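Long-range contacts in arginine kinase (Anthopleura japonica, PDB 4RF6), which catalyses the reversible transfer of a phosphoryl group from ATP to L-arginine, giving phosphoarginine and ADP, with two phosphagen kinase repeats in one chain: residues R128-R133 / A288-K293; R136-Y141 / D233-I238. One frame throughout, in Å; residues are numbered along the deposited sequence.

Contact 1: residues R128-R133 / A288-K293; sequences RSTRIR and ASVHVK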
ATOM      1  N   ARG A 128       1.794  -4.482  -7.242  1.00 19.57           N
ATOM      2  CA  ARG A 128       1.737  -3.856  -5.928  1.00 20.89           C
ATOM      3  C   ARG A 128       1.337  -2.388  -5.993  1.00 19.56           C
ATOM      4  O   ARG A 128       0.645  -1.884  -5.103  1.00 17.57           O
ATOM      5  CB  ARG A 128       3.073  -4.028  -5.199  1.00 24.93           C
ATOM      6  CG  ARG A 128       3.349  -5.471  -4.803  1.00 29.94           C
ATOM      7  CD  ARG A 128       4.689  -5.637  -4.115  1.00 33.50           C
ATOM      8  NE  ARG A 128       4.839  -6.992  -3.588  1.00 35.60           N
ATOM      9  CZ  ARG A 128       5.717  -7.342  -2.657  1.00 34.18           C
ATOM     10  NH1 ARG A 128       6.536  -6.435  -2.140  1.00 29.52           N
ATOM     11  NH2 ARG A 128       5.774  -8.599  -2.239  1.00 36.20           N
ATOM     12  N   SER A 129       1.758  -1.704  -7.050  1.00 19.36           N
ATOM     13  CA  SER A 129       1.479  -0.278  -7.165  1.00 21.61           C
ATOM     14  C   SER A 129       1.625   0.220  -8.595  1.00 20.81           C
ATOM     15  O   SER A 129       2.326  -0.383  -9.409  1.00 20.93           O
ATOM     16  CB  SER A 129       2.395   0.523  -6.234  1.00 21.87           C
ATOM     17  OG  SER A 129       3.759   0.323  -6.569  1.00 23.33           O
ATOM     18  N   THR A 130       0.961   1.337  -8.881  1.00 18.81           N
ATOM     19  CA  THR A 130       0.930   1.915 -10.214  1.00 18.79           C
ATOM     20  C   THR A 130       1.088   3.429 -10.084  1.00 20.47           C
ATOM     21  O   THR A 130       0.506   4.041  -9.179  1.00 20.82           O
ATOM     22  CB  THR A 130      -0.394   1.571 -10.920  1.00 21.95           C
ATOM     23  OG1 THR A 130      -0.481   0.150 -11.107  1.00 19.04           O
ATOM     24  CG2 THR A 130      -0.488   2.260 -12.277  1.00 22.09           C
ATOM     25  N   ARG A 131       1.880   4.026 -10.970  1.00 17.08           N
ATOM     26  CA  ARG A 131       2.214   5.446 -10.876  1.00 20.54           C
ATOM     27  C   ARG A 131       2.414   6.029 -12.269  1.00 21.60           C
ATOM     28  O   ARG A 131       3.092   5.428 -13.105  1.00 18.09           O
ATOM     29  CB  ARG A 131       3.499   5.621 -10.049  1.00 22.68           C
ATOM     30  CG  ARG A 131       3.967   7.056  -9.848  1.00 26.69           C
ATOM     31  CD  ARG A 131       5.256   7.075  -9.022  1.00 29.72           C
ATOM     32  NE  ARG A 131       5.772   8.423  -8.775  1.00 35.35           N
ATOM     33  CZ  ARG A 131       6.588   9.088  -9.595  1.00 33.43           C
ATOM     34  NH1 ARG A 131       7.003  10.300  -9.269  1.00 30.67           N
ATOM     35  NH2 ARG A 131       6.987   8.550 -10.740  1.00 35.53           N
ATOM     36  N   ILE A 132       1.806   7.184 -12.529  1.00 19.94           N
ATOM     37  CA  ILE A 132       2.043   7.890 -13.783  1.00 20.59           C
ATOM     38  C   ILE A 132       2.326   9.361 -13.499  1.00 19.57           C
ATOM     39  O   ILE A 132       1.577  10.032 -12.779  1.00 19.24           O
ATOM     40  CB  ILE A 132       0.873   7.752 -14.782  1.00 20.44           C
ATOM     41  CG1 ILE A 132       0.490   6.281 -14.970  1.00 17.14           C
ATOM     42  CG2 ILE A 132       1.251   8.369 -16.122  1.00 19.43           C
ATOM     43  CD1 ILE A 132      -0.666   6.056 -15.936  1.00 17.19           C
ATOM     44  N   ARG A 133       3.424   9.845 -14.062  1.00 17.84           N
ATOM     45  CA  ARG A 133       3.877  11.213 -13.848  0.58 20.43           C
ATOM     46  C   ARG A 133       4.092  11.898 -15.188  1.00 19.91           C
ATOM     47  O   ARG A 133       4.573  11.275 -16.124  1.00 21.21           O
ATOM     48  CB  ARG A 133       5.193  11.190 -13.077  0.58 22.06           C
ATOM     49  CG  ARG A 133       5.896  12.529 -12.966  0.58 24.25           C
ATOM     50  CD  ARG A 133       7.377  12.375 -13.275  0.58 27.26           C
ATOM     51  NE  ARG A 133       7.724  12.861 -14.609  0.58 25.44           N
ATOM     52  CZ  ARG A 133       8.846  12.551 -15.254  0.58 22.12           C
ATOM     53  NH1 ARG A 133       9.073  13.047 -16.461  0.58 16.34           N
ATOM     54  NH2 ARG A 133       9.734  11.739 -14.699  0.58 22.25           N
ATOM     55  N   ALA A 288       5.860   6.360 -16.484  1.00 23.48           N
ATOM     56  CA  ALA A 288       4.868   5.416 -15.980  1.00 24.42           C
ATOM     57  C   ALA A 288       5.618   4.280 -15.301  1.00 24.95           C
ATOM     58  O   ALA A 288       6.631   3.805 -15.822  1.00 26.11           O
ATOM     59  CB  ALA A 288       4.021   4.882 -17.126  1.00 22.20           C
ATOM     60  N   SER A 289       5.128   3.826 -14.151  1.00 20.06           N
ATOM     61  CA  SER A 289       5.832   2.813 -13.366  0.62 19.42           C
ATOM     62  C   SER A 289       4.877   1.869 -12.635  1.00 21.62           C
ATOM     63  O   SER A 289       3.965   2.328 -11.944  1.00 23.09           O
ATOM     64  CB  SER A 289       6.762   3.494 -12.357  0.62 17.87           C
ATOM     65  OG  SER A 289       7.166   2.603 -11.334  0.62 20.00           O
ATOM     66  N   VAL A 290       5.104   0.564 -12.770  1.00 18.38           N
ATOM     67  CA  VAL A 290       4.322  -0.450 -12.069  1.00 18.75           C
ATOM     68  C   VAL A 290       5.273  -1.334 -11.266  1.00 17.40           C
ATOM     69  O   VAL A 290       6.263  -1.827 -11.805  1.00 18.90           O
ATOM     70  CB  VAL A 290       3.517  -1.321 -13.071  1.00 22.82           C
ATOM     71  CG1 VAL A 290       2.954  -2.563 -12.395  1.00 22.41           C
ATOM     72  CG2 VAL A 290       2.402  -0.514 -13.707  1.00 23.07           C
ATOM     73  N   HIS A 291       4.995  -1.511  -9.978  1.00 20.20           N
ATOM     74  CA  HIS A 291       5.747  -2.477  -9.187  1.00 21.48           C
ATOM     75  C   HIS A 291       5.046  -3.831  -9.221  1.00 22.24           C
ATOM     76  O   HIS A 291       3.883  -3.949  -8.832  1.00 22.46           O
ATOM     77  CB  HIS A 291       5.930  -1.992  -7.751  1.00 23.59           C
ATOM     78  CG  HIS A 291       6.866  -0.832  -7.624  1.00 24.74           C
ATOM     79  ND1 HIS A 291       7.359  -0.397  -6.412  1.00 28.26           N
ATOM     80  CD2 HIS A 291       7.397  -0.011  -8.562  1.00 24.80           C
ATOM     81  CE1 HIS A 291       8.155   0.638  -6.610  1.00 29.33           C
ATOM     82  NE2 HIS A 291       8.194   0.893  -7.907  1.00 24.54           N
ATOM     83  N   VAL A 292       5.753  -4.851  -9.701  1.00 22.41           N
ATOM     84  CA  VAL A 292       5.150  -6.164  -9.904  1.00 21.43           C
ATOM     85  C   VAL A 292       6.113  -7.280  -9.502  1.00 24.88           C
ATOM     86  O   VAL A 292       7.322  -7.183  -9.726  1.00 26.19           O
ATOM     87  CB  VAL A 292       4.677  -6.343 -11.367  1.00 21.28           C
ATOM     88  CG1 VAL A 292       5.861  -6.335 -12.330  1.00 24.02           C
ATOM     89  CG2 VAL A 292       3.872  -7.622 -11.520  1.00 21.10           C
ATOM     90  N   LYS A 293       5.573  -8.332  -8.894  1.00 22.86           N
ATOM     91  CA  LYS A 293       6.387  -9.449  -8.428  1.00 26.91           C
ATOM     92  C   LYS A 293       6.403 -10.555  -9.470  1.00 27.66           C
ATOM     93  O   LYS A 293       5.422 -11.288  -9.629  1.00 28.36           O
ATOM     94  CB  LYS A 293       5.838  -9.989  -7.108  1.00 30.84           C
ATOM     95  CG  LYS A 293       6.617 -11.157  -6.523  1.00 36.76           C
ATOM     96  CD  LYS A 293       6.351 -11.260  -5.029  1.00 42.87           C
ATOM     97  CE  LYS A 293       7.286 -12.248  -4.341  1.00 47.55           C
ATOM     98  NZ  LYS A 293       6.984 -13.665  -4.675  1.00 49.26           N
TER
HETATM   99  O   HOH W   1       4.204   2.297  -8.911  1.00 39.94           O

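Contact 2: residues R136-Y141 / D233-I238; sequences RSLKGY and DHLRII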
ATOM      1  N   ARG A 136       5.001  19.332 -17.228  1.00 17.75           N
ATOM      2  CA  ARG A 136       4.381  20.305 -18.123  1.00 20.17           C
ATOM      3  C   ARG A 136       4.876  21.706 -17.772  1.00 20.46           C
ATOM      4  O   ARG A 136       5.272  21.964 -16.636  1.00 18.03           O
ATOM      5  CB  ARG A 136       2.850  20.255 -18.010  1.00 21.19           C
ATOM      6  CG  ARG A 136       2.179  18.953 -18.484  1.00 20.46           C
ATOM      7  CD  ARG A 136       2.250  18.813 -20.000  1.00 21.24           C
ATOM      8  NE  ARG A 136       1.498  17.655 -20.483  1.00 21.24           N
ATOM      9  CZ  ARG A 136       2.022  16.447 -20.663  1.00 21.43           C
ATOM     10  NH1 ARG A 136       3.305  16.230 -20.395  1.00 19.80           N
ATOM     11  NH2 ARG A 136       1.265  15.454 -21.113  1.00 22.15           N
ATOM     12  N   SER A 137       4.860  22.604 -18.750  1.00 22.13           N
ATOM     13  CA  SER A 137       5.173  24.004 -18.503  1.00 23.28           C
ATOM     14  C   SER A 137       4.070  24.857 -19.123  1.00 23.33           C
ATOM     15  O   SER A 137       3.530  24.505 -20.176  1.00 20.35           O
ATOM     16  CB  SER A 137       6.542  24.367 -19.084  1.00 26.40           C
ATOM     17  OG  SER A 137       7.571  23.585 -18.508  1.00 29.42           O
ATOM     18  N   LEU A 138       3.725  25.963 -18.467  1.00 20.54           N
ATOM     19  CA  LEU A 138       2.643  26.828 -18.939  1.00 22.53           C
ATOM     20  C   LEU A 138       3.065  27.713 -20.111  1.00 23.99           C
ATOM     21  O   LEU A 138       4.180  28.244 -20.126  1.00 20.09           O
ATOM     22  CB  LEU A 138       2.118  27.719 -17.811  1.00 23.25           C
ATOM     23  CG  LEU A 138       1.490  27.072 -16.577  1.00 20.16           C
ATOM     24  CD1 LEU A 138       0.890  28.141 -15.676  1.00 22.66           C
ATOM     25  CD2 LEU A 138       0.438  26.050 -16.970  1.00 15.82           C
ATOM     26  N   LYS A 139       2.164  27.871 -21.083  1.00 25.52           N
ATOM     27  CA  LYS A 139       2.355  28.816 -22.182  1.00 28.33           C
ATOM     28  C   LYS A 139       2.650  30.215 -21.665  1.00 25.17           C
ATOM     29  O   LYS A 139       2.081  30.640 -20.657  1.00 27.30           O
ATOM     30  CB  LYS A 139       1.097  28.885 -23.050  1.00 32.27           C
ATOM     31  CG  LYS A 139       0.914  27.710 -23.977  1.00 41.00           C
ATOM     32  CD  LYS A 139      -0.465  27.711 -24.638  1.00 45.75           C
ATOM     33  CE  LYS A 139      -0.580  26.585 -25.668  1.00 47.45           C
ATOM     34  NZ  LYS A 139      -1.980  26.086 -25.822  1.00 49.93           N
ATOM     35  N   GLY A 140       3.536  30.929 -22.355  1.00 26.38           N
ATOM     36  CA  GLY A 140       3.767  32.337 -22.075  1.00 29.10           C
ATOM     37  C   GLY A 140       4.921  32.673 -21.141  1.00 26.61           C
ATOM     38  O   GLY A 140       5.107  33.838 -20.784  1.00 25.78           O
ATOM     39  N   TYR A 141       5.697  31.670 -20.742  1.00 26.67           N
ATOM     40  CA  TYR A 141       6.808  31.897 -19.818  1.00 23.97           C
ATOM     41  C   TYR A 141       8.078  31.163 -20.252  1.00 23.62           C
ATOM     42  O   TYR A 141       8.039  30.285 -21.115  1.00 24.34           O
ATOM     43  CB  TYR A 141       6.420  31.460 -18.399  1.00 24.46           C
ATOM     44  CG  TYR A 141       5.099  32.013 -17.916  1.00 27.40           C
ATOM     45  CD1 TYR A 141       4.999  33.325 -17.473  1.00 26.98           C
ATOM     46  CD2 TYR A 141       3.951  31.223 -17.906  1.00 27.81           C
ATOM     47  CE1 TYR A 141       3.802  33.839 -17.033  1.00 26.16           C
ATOM     48  CE2 TYR A 141       2.743  31.731 -17.463  1.00 28.90           C
ATOM     49  CZ  TYR A 141       2.681  33.042 -17.029  1.00 26.96           C
ATOM     50  OH  TYR A 141       1.494  33.569 -16.588  1.00 29.60           O
ATOM     51  N   ASP A 233      10.259  21.660 -13.360  1.00 14.16           N
ATOM     52  CA  ASP A 233       9.425  22.268 -14.391  1.00 15.40           C
ATOM     53  C   ASP A 233       8.297  23.007 -13.674  1.00 19.05           C
ATOM     54  O   ASP A 233       8.155  22.873 -12.460  1.00 18.21           O
ATOM     55  CB  ASP A 233       8.852  21.195 -15.329  1.00 16.71           C
ATOM     56  CG  ASP A 233       9.900  20.589 -16.244  1.00 17.39           C
ATOM     57  OD1 ASP A 233      10.216  21.212 -17.276  1.00 15.80           O
ATOM     58  OD2 ASP A 233      10.395  19.485 -15.938  1.00 16.07           O
ATOM     59  N   HIS A 234       7.504  23.788 -14.408  1.00 18.25           N
ATOM     60  CA  HIS A 234       6.387  24.499 -13.788  1.00 19.10           C
ATOM     61  C   HIS A 234       5.483  23.511 -13.055  1.00 16.70           C
ATOM     62  O   HIS A 234       5.004  23.774 -11.950  1.00 17.43           O
ATOM     63  CB  HIS A 234       5.565  25.255 -14.837  1.00 20.46           C
ATOM     64  CG  HIS A 234       6.350  26.261 -15.618  1.00 20.86           C
ATOM     65  ND1 HIS A 234       5.828  26.929 -16.705  1.00 22.71           N
ATOM     66  CD2 HIS A 234       7.616  26.714 -15.468  1.00 18.90           C
ATOM     67  CE1 HIS A 234       6.742  27.750 -17.193  1.00 21.53           C
ATOM     68  NE2 HIS A 234       7.837  27.635 -16.463  1.00 20.15           N
ATOM     69  N   LEU A 235       5.267  22.358 -13.676  1.00 14.00           N
ATOM     70  CA  LEU A 235       4.393  21.348 -13.112  1.00 16.66           C
ATOM     71  C   LEU A 235       5.011  19.963 -13.201  1.00 18.47           C
ATOM     72  O   LEU A 235       5.515  19.557 -14.259  1.00 17.12           O
ATOM     73  CB  LEU A 235       3.047  21.345 -13.837  1.00 17.20           C
ATOM     74  CG  LEU A 235       2.268  22.657 -13.802  1.00 21.94           C
ATOM     75  CD1 LEU A 235       1.228  22.712 -14.911  1.00 21.93           C
ATOM     76  CD2 LEU A 235       1.602  22.815 -12.457  1.00 25.99           C
ATOM     77  N   ARG A 236       4.981  19.252 -12.079  1.00 16.24           N
ATOM     78  CA  ARG A 236       5.198  17.817 -12.074  1.00 18.59           C
ATOM     79  C   ARG A 236       3.930  17.202 -11.495  1.00 20.79           C
ATOM     80  O   ARG A 236       3.628  17.368 -10.310  1.00 23.21           O
ATOM     81  CB  ARG A 236       6.410  17.425 -11.231  1.00 21.05           C
ATOM     82  CG  ARG A 236       6.750  15.944 -11.373  1.00 28.92           C
ATOM     83  CD  ARG A 236       7.747  15.468 -10.337  1.00 34.54           C
ATOM     84  NE  ARG A 236       9.092  15.976 -10.586  1.00 39.79           N
ATOM     85  CZ  ARG A 236      10.192  15.462 -10.042  1.00 42.51           C
ATOM     86  NH1 ARG A 236      10.099  14.418  -9.228  1.00 43.55           N
ATOM     87  NH2 ARG A 236      11.384  15.984 -10.315  1.00 40.43           N
ATOM     88  N   ILE A 237       3.185  16.505 -12.344  1.00 21.37           N
ATOM     89  CA  ILE A 237       1.860  16.015 -11.994  1.00 18.77           C
ATOM     90  C   ILE A 237       1.860  14.495 -11.919  1.00 17.10           C
ATOM     91  O   ILE A 237       2.173  13.821 -12.903  1.00 19.14           O
ATOM     92  CB  ILE A 237       0.837  16.470 -13.036  1.00 21.20           C
ATOM     93  CG1 ILE A 237       0.939  17.984 -13.242  1.00 22.90           C
ATOM     94  CG2 ILE A 237      -0.562  16.068 -12.615  1.00 22.05           C
ATOM     95  CD1 ILE A 237       0.350  18.484 -14.566  1.00 22.92           C
ATOM     96  N   ILE A 238       1.499  13.962 -10.752  1.00 14.80           N
ATOM     97  CA  ILE A 238       1.580  12.525 -10.507  1.00 17.26           C
ATOM     98  C   ILE A 238       0.249  11.949 -10.062  1.00 17.99           C
ATOM     99  O   ILE A 238      -0.401  12.482  -9.159  1.00 18.51           O
ATOM    100  CB  ILE A 238       2.630  12.203  -9.418  1.00 19.38           C
ATOM    101  CG1 ILE A 238       3.961  12.881  -9.738  1.00 21.22           C
ATOM    102  CG2 ILE A 238       2.811  10.696  -9.258  1.00 18.88           C
ATOM    103  CD1 ILE A 238       4.603  13.562  -8.540  1.00 24.23           C
TER
HETATM  104  O   HOH W   2       9.792  24.240 -16.978  1.00 23.32           O

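Contact 1: residues R128-R133 / A288-K293
Arg128 to Ile132 pair with Ala288 to His291 as antiparallel neighbours, the strand axes 4.7 Å apart and running at 172° to each other. Ser129 with His291 and Arg131 with Ser289 are hydrogen-bonded pairs. Thr130 with Val290 and Ile132 with Ala288 are non-hydrogen-bonded pairs. At the Arg128 end there is a classic beta bulge: Arg128 and Ser129 both face His291. Arg128 N gives a nearly straight bond to His291 O (2.7 Å), while His291 N returns one to Ser129 O (3.0 Å).

On the face with His291, the Ser129 hydroxyl meets the base of the imidazole. Its OG lies 3.4 Å from His291 CB and approaches the ring obliquely. OG sits between the backbone N and the carbonyl carbon (chi1 61°), where it also reaches a water at 3.1 Å. That water donates to Ser289 O, which already accepts from Arg131 N, so two donors hold this carbonyl. In one of its two conformers, Ser289 OG is hydrogen-bonded to Asp333 OD1 of strand 331-336. Farther along, the extended Arg128 chain crosses Lys293, with NH2 3.9 Å from Lys293 CD; the two charged ends stay apart.

Thr130, Val290, Ile132 and Ala288 point to the other face. Thr130 and Val290 lie side by side, and Thr130 OG1 is bonded to Gly243 O. Ile132 CG1 stands 4.4 Å from Ala288 CB.

The strands thus have one polar face and one largely apolar face, packed on helix 246-264 through Thr130 and Ile132. Residues 129-133 and 288-291 are predicted to bind ATP. Arg131 on the polar face, with Arg128 and Arg133 nearby, could make this side electropositive, consistent with a site for phosphate groups.

Contact 2: residues R136-Y141 / D233-I238
The end of strand 127-136 meets the start of strand 235-242 here, in the central antiparallel sheet of the phosphagen kinase catalytic domain. Arg136 and Leu235 form the last hydrogen-bonded pair between these segments. Arg136 N donates to Leu235 O and Leu235 N donates to Arg136 O, both at 3.0 Å.

At the next residues a side chain makes the bond across the two segments. His234 ND1 accepts from Leu138 N at 2.9 Å, with the donor 22° out of the ring plane. On its far side the ring gives NE2 to Gly142 O. These two bonds fix the ring's rotation and indicate that NE2 carries a proton while ND1 does not. CG of His234 is anti to its carbonyl carbon (chi1 -59°), which lays the imidazole along the backbone of Ser137 and Leu138. Ser137 CB then sits over one face, 3.9 Å from the ring centroid, in a CH-pi contact. Tyr141 CB comes obliquely to CE1.

Tyr141 closes a type II beta turn that starts at Leu138, with Gly140 at its third position. The segment thus turns back beside His234 on its way to helix 149-163. The tyrosine hydroxyl is bonded to Glu154 and Lys158 of that helix.

Leu138 CD2 packs 4.0 Å from Leu235 CD1, and both leucines also touch helices 149-163 and 246-264. On the opposite side of the backbone, a water joins Ser137 OG (2.8 Å) to Asp233 OD1 (3.1 Å), with a weak bond from His234 N. Asp233 OD1 also accepts from Ser277 N. The Arg136 guanidinium leads away to Thr284 O, a salt bridge with Glu344 and a cation-pi contact with Tyr274.

How the contacts relate
The two contacts lie on one sheet, with their centres about 23 Å apart. Strand 127-136 runs through both: it pairs with strand 286-293 in contact 1, and its end meets strand 235-242 in contact 2. Along the chain contact 2 is nested inside the loop that contact 1 closes. They touch where Arg131 NE and Ile132 O each pack against Ile238 CG2, both at 3.8 Å. Arg131, Arg133 and Arg236 are all predicted ATP-binding residues. Contact 2 also borders the probable arginine site: the nearest side-chain atoms of Asp233 and Cys278, a substrate-binding residue by similarity, are about 6 Å apart. The neighbouring Glu232 is another such residue.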